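Local coordinates for protein glucosidase (Croceicoccus marinus, PDB 5Z3K) that probably hydrolyses O-glycosidic bonds as a beta-glucosidase of glycoside hydrolase family 39, at residues T344-I349 against A358-R363; T369-I374 against V475-I480. All blocks are in the same frame, centred on the assembly; numbering follows the deposited sequence.

Interaction 1 (T344-I349 against A358-R363)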
ATOM      1  N   THR A 344      -3.532  18.121   1.030  1.00 12.03           N
ATOM      2  CA  THR A 344      -4.315  18.128  -0.194  1.00 14.64           C
ATOM      3  C   THR A 344      -3.671  18.913  -1.308  1.00 16.39           C
ATOM      4  O   THR A 344      -3.849  18.563  -2.473  1.00 14.48           O
ATOM      5  CB  THR A 344      -5.715  18.686   0.056  1.00 16.78           C
ATOM      6  OG1 THR A 344      -5.606  19.976   0.649  1.00 17.77           O
ATOM      7  CG2 THR A 344      -6.487  17.754   0.991  1.00 20.11           C
ATOM      8  N   GLU A 345      -2.938  19.961  -0.978  1.00 13.25           N
ATOM      9  CA  GLU A 345      -2.298  20.797  -1.981  1.00 13.26           C
ATOM     10  C   GLU A 345      -0.805  20.501  -1.942  1.00 15.01           C
ATOM     11  O   GLU A 345      -0.136  20.783  -0.948  1.00 15.97           O
ATOM     12  CB  GLU A 345      -2.620  22.265  -1.723  1.00 17.80           C
ATOM     13  CG  GLU A 345      -4.112  22.539  -1.930  1.00 24.72           C
ATOM     14  CD  GLU A 345      -4.505  23.988  -1.724  1.00 30.65           C
ATOM     15  OE1 GLU A 345      -5.637  24.346  -2.112  1.00 39.93           O
ATOM     16  OE2 GLU A 345      -3.695  24.763  -1.171  1.00 30.02           O
ATOM     17  N   ARG A 346      -0.293  19.897  -3.012  1.00  9.87           N
ATOM     18  CA  ARG A 346       1.134  19.643  -3.083  1.00 10.33           C
ATOM     19  C   ARG A 346       1.867  20.950  -3.353  1.00 12.12           C
ATOM     20  O   ARG A 346       1.402  21.786  -4.129  1.00 11.22           O
ATOM     21  CB  ARG A 346       1.445  18.627  -4.184  1.00 13.76           C
ATOM     22  CG  ARG A 346       2.907  18.221  -4.246  1.00 14.65           C
ATOM     23  CD  ARG A 346       3.047  16.969  -5.073  1.00 11.10           C
ATOM     24  NE  ARG A 346       4.436  16.606  -5.317  1.00 11.22           N
ATOM     25  CZ  ARG A 346       4.812  15.793  -6.291  1.00 11.62           C
ATOM     26  NH1 ARG A 346       3.899  15.270  -7.106  1.00 10.54           N
ATOM     27  NH2 ARG A 346       6.093  15.503  -6.455  1.00 14.05           N
ATOM     28  N   LEU A 347       3.005  21.122  -2.688  1.00  9.48           N
ATOM     29  CA  LEU A 347       3.832  22.313  -2.801  1.00 10.52           C
ATOM     30  C   LEU A 347       5.114  21.968  -3.536  1.00 13.25           C
ATOM     31  O   LEU A 347       5.573  20.828  -3.492  1.00 11.41           O
ATOM     32  CB  LEU A 347       4.168  22.876  -1.410  1.00  9.75           C
ATOM     33  CG  LEU A 347       2.970  23.382  -0.607  1.00 13.20           C
ATOM     34  CD1 LEU A 347       3.379  23.733   0.831  1.00 13.41           C
ATOM     35  CD2 LEU A 347       2.299  24.567  -1.294  1.00 14.96           C
ATOM     36  N   ALA A 348       5.697  22.962  -4.207  1.00 10.69           N
ATOM     37  CA  ALA A 348       6.953  22.743  -4.915  1.00 13.57           C
ATOM     38  C   ALA A 348       8.110  22.654  -3.932  1.00 13.53           C
ATOM     39  O   ALA A 348       8.314  23.567  -3.127  1.00 14.15           O
ATOM     40  CB  ALA A 348       7.214  23.880  -5.905  1.00  9.55           C
ATOM     41  N   ILE A 349       8.882  21.565  -4.001  1.00 10.99           N
ATOM     42  CA  ILE A 349      10.160  21.466  -3.299  1.00 11.90           C
ATOM     43  C   ILE A 349      11.241  21.127  -4.321  1.00 15.36           C
ATOM     44  O   ILE A 349      11.084  20.208  -5.140  1.00 12.73           O
ATOM     45  CB  ILE A 349      10.142  20.444  -2.137  1.00 12.63           C
ATOM     46  CG1 ILE A 349      11.504  20.420  -1.424  1.00 13.68           C
ATOM     47  CG2 ILE A 349       9.723  19.043  -2.612  1.00 10.98           C
ATOM     48  CD1 ILE A 349      11.446  19.843  -0.002  1.00 15.02           C
ATOM     49  N   ALA A 358      15.150  11.940  -1.086  1.00 14.38           N
ATOM     50  CA  ALA A 358      13.823  12.227  -1.622  1.00 14.99           C
ATOM     51  C   ALA A 358      13.099  13.210  -0.719  1.00 13.97           C
ATOM     52  O   ALA A 358      13.172  13.102   0.505  1.00 13.32           O
ATOM     53  CB  ALA A 358      13.013  10.939  -1.737  1.00 13.74           C
ATOM     54  N   ALA A 359      12.391  14.159  -1.322  1.00 10.56           N
ATOM     55  CA  ALA A 359      11.696  15.172  -0.550  1.00 11.86           C
ATOM     56  C   ALA A 359      10.355  15.470  -1.204  1.00 12.29           C
ATOM     57  O   ALA A 359      10.204  15.382  -2.426  1.00 12.35           O
ATOM     58  CB  ALA A 359      12.546  16.447  -0.420  1.00 13.00           C
ATOM     59  N   LEU A 360       9.388  15.839  -0.365  1.00 12.90           N
ATOM     60  CA  LEU A 360       8.003  16.015  -0.769  1.00 12.51           C
ATOM     61  C   LEU A 360       7.371  17.042   0.157  1.00 12.50           C
ATOM     62  O   LEU A 360       7.606  17.016   1.370  1.00 11.31           O
ATOM     63  CB  LEU A 360       7.246  14.675  -0.703  1.00 11.39           C
ATOM     64  CG  LEU A 360       5.755  14.649  -1.047  1.00 14.02           C
ATOM     65  CD1 LEU A 360       5.504  14.997  -2.504  1.00 11.93           C
ATOM     66  CD2 LEU A 360       5.149  13.275  -0.730  1.00  8.86           C
ATOM     67  N   ALA A 361       6.569  17.946  -0.404  1.00 11.93           N
ATOM     68  CA  ALA A 361       5.982  19.009   0.402  1.00  9.83           C
ATOM     69  C   ALA A 361       4.510  19.193   0.061  1.00 13.35           C
ATOM     70  O   ALA A 361       4.101  19.055  -1.094  1.00 11.85           O
ATOM     71  CB  ALA A 361       6.727  20.334   0.199  1.00 11.19           C
ATOM     72  N   GLY A 362       3.719  19.551   1.070  1.00 12.55           N
ATOM     73  CA  GLY A 362       2.297  19.760   0.855  1.00 14.99           C
ATOM     74  C   GLY A 362       1.700  20.576   1.980  1.00 13.79           C
ATOM     75  O   GLY A 362       2.324  20.793   3.022  1.00 13.79           O
ATOM     76  N   ARG A 363       0.479  21.058   1.760  1.00 13.96           N
ATOM     77  CA  ARG A 363      -0.211  21.805   2.810  1.00 15.96           C
ATOM     78  C   ARG A 363      -1.652  21.328   2.935  1.00 16.85           C
ATOM     79  O   ARG A 363      -2.243  20.821   1.979  1.00 15.17           O
ATOM     80  CB  ARG A 363      -0.164  23.323   2.566  1.00 16.56           C
ATOM     81  CG  ARG A 363      -0.849  23.802   1.319  1.00 18.98           C
ATOM     82  CD  ARG A 363      -0.811  25.323   1.239  1.00 24.18           C
ATOM     83  NE  ARG A 363      -1.724  25.810   0.211  1.00 29.04           N
ATOM     84  CZ  ARG A 363      -1.665  27.013  -0.343  1.00 27.58           C
ATOM     85  NH1 ARG A 363      -0.717  27.868   0.023  1.00 22.64           N
ATOM     86  NH2 ARG A 363      -2.554  27.356  -1.268  1.00 25.78           N
TER
HETATM   87  O   HOH W   1       8.397  15.256  -4.635  1.00 11.14           O
HETATM   88  O   HOH W   2       6.329  18.168  -3.722  1.00 11.68           O

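Interaction 2 (T369-I374 against V475-I480)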
ATOM      1  N   THR A 369      -1.297  24.332   7.842  1.00 17.86           N
ATOM      2  CA  THR A 369      -0.255  23.358   8.148  1.00 16.89           C
ATOM      3  C   THR A 369       0.520  23.044   6.876  1.00 15.38           C
ATOM      4  O   THR A 369      -0.077  22.609   5.890  1.00 19.54           O
ATOM      5  CB  THR A 369      -0.852  22.070   8.732  1.00 20.09           C
ATOM      6  OG1 THR A 369      -1.559  22.361   9.948  1.00 16.88           O
ATOM      7  CG2 THR A 369       0.243  21.049   9.007  1.00 18.86           C
ATOM      8  N   ILE A 370       1.837  23.263   6.902  1.00 13.48           N
ATOM      9  CA  ILE A 370       2.752  22.834   5.837  1.00 13.98           C
ATOM     10  C   ILE A 370       3.522  21.613   6.328  1.00 17.88           C
ATOM     11  O   ILE A 370       4.029  21.618   7.457  1.00 15.79           O
ATOM     12  CB  ILE A 370       3.744  23.956   5.470  1.00 15.95           C
ATOM     13  CG1 ILE A 370       3.061  25.336   5.393  1.00 19.90           C
ATOM     14  CG2 ILE A 370       4.583  23.572   4.243  1.00 16.08           C
ATOM     15  CD1 ILE A 370       2.065  25.482   4.304  1.00 17.01           C
ATOM     16  N   ARG A 371       3.650  20.581   5.483  1.00 13.35           N
ATOM     17  CA  ARG A 371       4.430  19.389   5.822  1.00 13.38           C
ATOM     18  C   ARG A 371       5.517  19.159   4.782  1.00 13.32           C
ATOM     19  O   ARG A 371       5.227  19.110   3.583  1.00 13.39           O
ATOM     20  CB  ARG A 371       3.546  18.148   5.918  1.00 12.03           C
ATOM     21  CG  ARG A 371       2.601  18.205   7.097  1.00 11.18           C
ATOM     22  CD  ARG A 371       1.803  16.914   7.311  1.00 11.74           C
ATOM     23  NE  ARG A 371       1.023  17.082   8.532  1.00 18.07           N
ATOM     24  CZ  ARG A 371      -0.275  16.834   8.653  1.00 16.10           C
ATOM     25  NH1 ARG A 371      -0.981  16.364   7.627  1.00 14.70           N
ATOM     26  NH2 ARG A 371      -0.864  17.049   9.824  1.00 16.43           N
ATOM     27  N   ILE A 372       6.757  18.994   5.240  1.00 10.55           N
ATOM     28  CA  ILE A 372       7.894  18.748   4.352  1.00 11.76           C
ATOM     29  C   ILE A 372       8.567  17.464   4.810  1.00 12.07           C
ATOM     30  O   ILE A 372       9.110  17.396   5.922  1.00 11.22           O
ATOM     31  CB  ILE A 372       8.896  19.914   4.325  1.00  9.35           C
ATOM     32  CG1 ILE A 372       8.226  21.214   3.858  1.00 11.76           C
ATOM     33  CG2 ILE A 372      10.062  19.551   3.408  1.00 11.89           C
ATOM     34  CD1 ILE A 372       8.106  22.281   4.968  1.00 18.92           C
ATOM     35  N   LEU A 373       8.517  16.446   3.960  1.00 12.32           N
ATOM     36  CA  LEU A 373       9.015  15.113   4.266  1.00 10.91           C
ATOM     37  C   LEU A 373      10.323  14.898   3.524  1.00 11.42           C
ATOM     38  O   LEU A 373      10.403  15.183   2.328  1.00 11.00           O
ATOM     39  CB  LEU A 373       7.990  14.061   3.842  1.00 10.93           C
ATOM     40  CG  LEU A 373       8.410  12.615   4.068  1.00 11.89           C
ATOM     41  CD1 LEU A 373       8.379  12.295   5.581  1.00 11.81           C
ATOM     42  CD2 LEU A 373       7.492  11.687   3.322  1.00 12.60           C
ATOM     43  N   ILE A 374      11.343  14.411   4.228  1.00 10.20           N
ATOM     44  CA  ILE A 374      12.670  14.202   3.669  1.00 11.99           C
ATOM     45  C   ILE A 374      13.163  12.824   4.076  1.00 11.56           C
ATOM     46  O   ILE A 374      13.201  12.506   5.270  1.00 13.59           O
ATOM     47  CB  ILE A 374      13.674  15.265   4.160  1.00 12.68           C
ATOM     48  CG1 ILE A 374      13.174  16.681   3.876  1.00 14.06           C
ATOM     49  CG2 ILE A 374      15.058  15.001   3.554  1.00 15.95           C
ATOM     50  CD1 ILE A 374      13.923  17.745   4.676  1.00 13.60           C
ATOM     51  N   VAL A 475      14.715   9.682   8.278  1.00 12.54           N
ATOM     52  CA  VAL A 475      13.498  10.274   7.737  1.00 11.21           C
ATOM     53  C   VAL A 475      13.091  11.431   8.641  1.00 14.59           C
ATOM     54  O   VAL A 475      13.067  11.287   9.870  1.00 13.09           O
ATOM     55  CB  VAL A 475      12.354   9.237   7.632  1.00 11.69           C
ATOM     56  CG1 VAL A 475      11.087   9.881   7.068  1.00 12.29           C
ATOM     57  CG2 VAL A 475      12.788   8.053   6.764  1.00  8.62           C
ATOM     58  N   GLU A 476      12.849  12.592   8.043  1.00 13.28           N
ATOM     59  CA  GLU A 476      12.461  13.763   8.817  1.00 15.78           C
ATOM     60  C   GLU A 476      11.238  14.498   8.275  1.00 14.04           C
ATOM     61  O   GLU A 476      11.131  14.753   7.076  1.00 14.16           O
ATOM     62  CB  GLU A 476      13.639  14.736   8.933  1.00 16.08           C
ATOM     63  CG  GLU A 476      13.429  15.846   9.949  1.00 17.12           C
ATOM     64  CD  GLU A 476      14.700  16.195  10.700  1.00 21.96           C
ATOM     65  OE1 GLU A 476      15.356  17.192  10.329  1.00 33.31           O
ATOM     66  OE2 GLU A 476      15.042  15.475  11.659  1.00 28.83           O
ATOM     67  N   LEU A 477      10.320  14.834   9.175  1.00 10.42           N
ATOM     68  CA  LEU A 477       9.128  15.596   8.824  1.00 13.75           C
ATOM     69  C   LEU A 477       9.250  16.952   9.486  1.00 13.67           C
ATOM     70  O   LEU A 477       9.406  17.033  10.705  1.00 12.23           O
ATOM     71  CB  LEU A 477       7.841  14.904   9.282  1.00 10.89           C
ATOM     72  CG  LEU A 477       6.556  15.698   9.034  1.00 12.48           C
ATOM     73  CD1 LEU A 477       6.327  15.850   7.536  1.00 14.53           C
ATOM     74  CD2 LEU A 477       5.352  14.985   9.679  1.00 16.81           C
ATOM     75  N   ILE A 478       9.205  18.003   8.686  1.00 14.28           N
ATOM     76  CA  ILE A 478       9.176  19.367   9.181  1.00 11.11           C
ATOM     77  C   ILE A 478       7.750  19.849   9.047  1.00 14.40           C
ATOM     78  O   ILE A 478       7.183  19.821   7.949  1.00 13.06           O
ATOM     79  CB  ILE A 478      10.133  20.281   8.397  1.00 10.06           C
ATOM     80  CG1 ILE A 478      11.555  19.717   8.416  1.00 13.98           C
ATOM     81  CG2 ILE A 478      10.042  21.720   8.925  1.00 14.96           C
ATOM     82  CD1 ILE A 478      12.093  19.436   9.813  1.00 22.92           C
ATOM     83  N   GLU A 479       7.172  20.303  10.151  1.00  9.74           N
ATOM     84  CA  GLU A 479       5.794  20.766  10.168  1.00 16.11           C
ATOM     85  C   GLU A 479       5.783  22.234  10.565  1.00 17.74           C
ATOM     86  O   GLU A 479       6.277  22.586  11.641  1.00 19.69           O
ATOM     87  CB  GLU A 479       4.960  19.936  11.145  1.00 18.89           C
ATOM     88  CG  GLU A 479       3.484  20.056  10.914  1.00 19.96           C
ATOM     89  CD  GLU A 479       2.728  18.920  11.568  1.00 25.20           C
ATOM     90  OE1 GLU A 479       2.545  17.858  10.925  1.00 22.55           O
ATOM     91  OE2 GLU A 479       2.354  19.094  12.743  1.00 26.47           O
ATOM     92  N   ILE A 480       5.225  23.083   9.706  1.00 17.15           N
ATOM     93  CA  ILE A 480       5.092  24.515   9.977  1.00 18.28           C
ATOM     94  C   ILE A 480       3.613  24.854  10.087  1.00 17.59           C
ATOM     95  O   ILE A 480       2.828  24.522   9.192  1.00 16.10           O
ATOM     96  CB  ILE A 480       5.766  25.366   8.888  1.00 16.53           C
ATOM     97  CG1 ILE A 480       7.200  24.898   8.680  1.00 20.56           C
ATOM     98  CG2 ILE A 480       5.757  26.840   9.278  1.00 20.11           C
ATOM     99  CD1 ILE A 480       7.800  25.410   7.434  1.00 22.65           C
TER
HETATM  100  O   HOH W   3      -0.495  18.555  12.552  1.00 28.63           O

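Interaction 1 (T344-I349 against A358-R363)
Glu-345 and Arg-363 are tied by a salt bridge in which one carboxylate oxygen takes both bonds. Arg-363 comes side-on: its NE lies 2.6 Å from OE2 of Glu-345 and its NH2 2.8 Å from the same oxygen. OE2 sits almost in the guanidinium plane, while the carboxylate is turned 38° from it. CG of Arg-363 lies between its own N and carbonyl carbon (chi1 63°), where it packs on CB of Glu-345, and the extended chain then carries NE to OE2. An alanine in place of Arg-363 would probably leave the Glu-345 carboxylate without its charged mate and open a gap beside the CD2 methyl of Leu-347.

The backbone bonds make this an antiparallel beta hairpin, built on strands 345-350 and 357-363, with a classic beta bulge at its open end. There the N atoms of Thr-344 and Glu-345 both give their hydrogens to Arg-363 O, the second nearly straight and the first more bent. Further along, Leu-347 N reaches Ala-361 O at 2.8 Å. The strands then spread, and water enters: one molecule is held by Arg-346 NE and Leu-347 O and reaches Ala-361 N through a weak bond, while a second links Arg-346 NH2 to Ala-359 O.

Van der Waals packing lies on both faces. On the side of Arg-346, the CD1 methyl of Leu-360 is set against the guanidinium, 3.4 Å from Arg-346 NE, the two side chains crossing at about a right angle; Arg-346 NH1 forms a salt bridge with Asp-293 OD1. On the other face the contacts are apolar, and Leu-347 CB meets Ala-361 CB at 3.9 Å. Near the turn, Ile-349 sets its CD1 against Ala-359 CB, 3.6 Å away, and its CG2 over the Ala-359 carbonyl.

Interaction 2 (T369-I374 against V475-I480)
Arg-371 and Glu-479 run side by side on one face of the strand pair, pointing the same way. Arg-371 NE gives a nearly straight bond of 2.9 Å to Glu-479 OE1, which it meets from above the carboxylate plane, and a water joins Arg-371 NH2 to Glu-479 OE2. The CG2 methyl of Thr-369 fits against the flank of this pair, 3.9 Å from Glu-479 CG. Next along that face, chi2 of 65° turns the CD1 methyl of Leu-477 over the Ile-372 carbonyl, 4.0 Å from Arg-371 CB. The end of Leu-373 leans toward the opposite strand, its CD1 touching Val-475 CG1 at 3.9 Å. Helix 329-341 covers both leucines.

The other face is mostly isoleucine, with Glu-476 at one end, its carboxylate in salt bridges with Arg-444 and Arg-442. The CD1 methyl of Ile-372 fills the notch formed by Ile-478 O and Ile-480 CD1, each 4.0 Å away. Ile-372, Ile-478 and Ile-480 in turn meet strands 423-429 and 464-469. Six backbone bonds keep the register of this antiparallel pair in a curled sheet, consistent with the beta-sandwich domain that accompanies the barrel in family 39 enzymes.

How the interactions relate
Interactions 1 and 2 lie about 9 Å apart, centre to centre, and come in series along the chain: the hairpin of interaction 1 closes before 369-374 begins. All four strands are consecutive in one mixed sheet, in the order 345-350, 357-363, 369-376, 474-482. The seam between the two contacts is direct, with probable hydrogen bonds of 2.8 Å from Arg-371 N to Gly-362 O and from Leu-373 N to Leu-360 O. Three strands thus follow one another in sequence, while the fourth returns about a hundred residues later, near the C-terminus. This joins distant parts of the chain in a sheet separate from the eight-stranded parallel barrel.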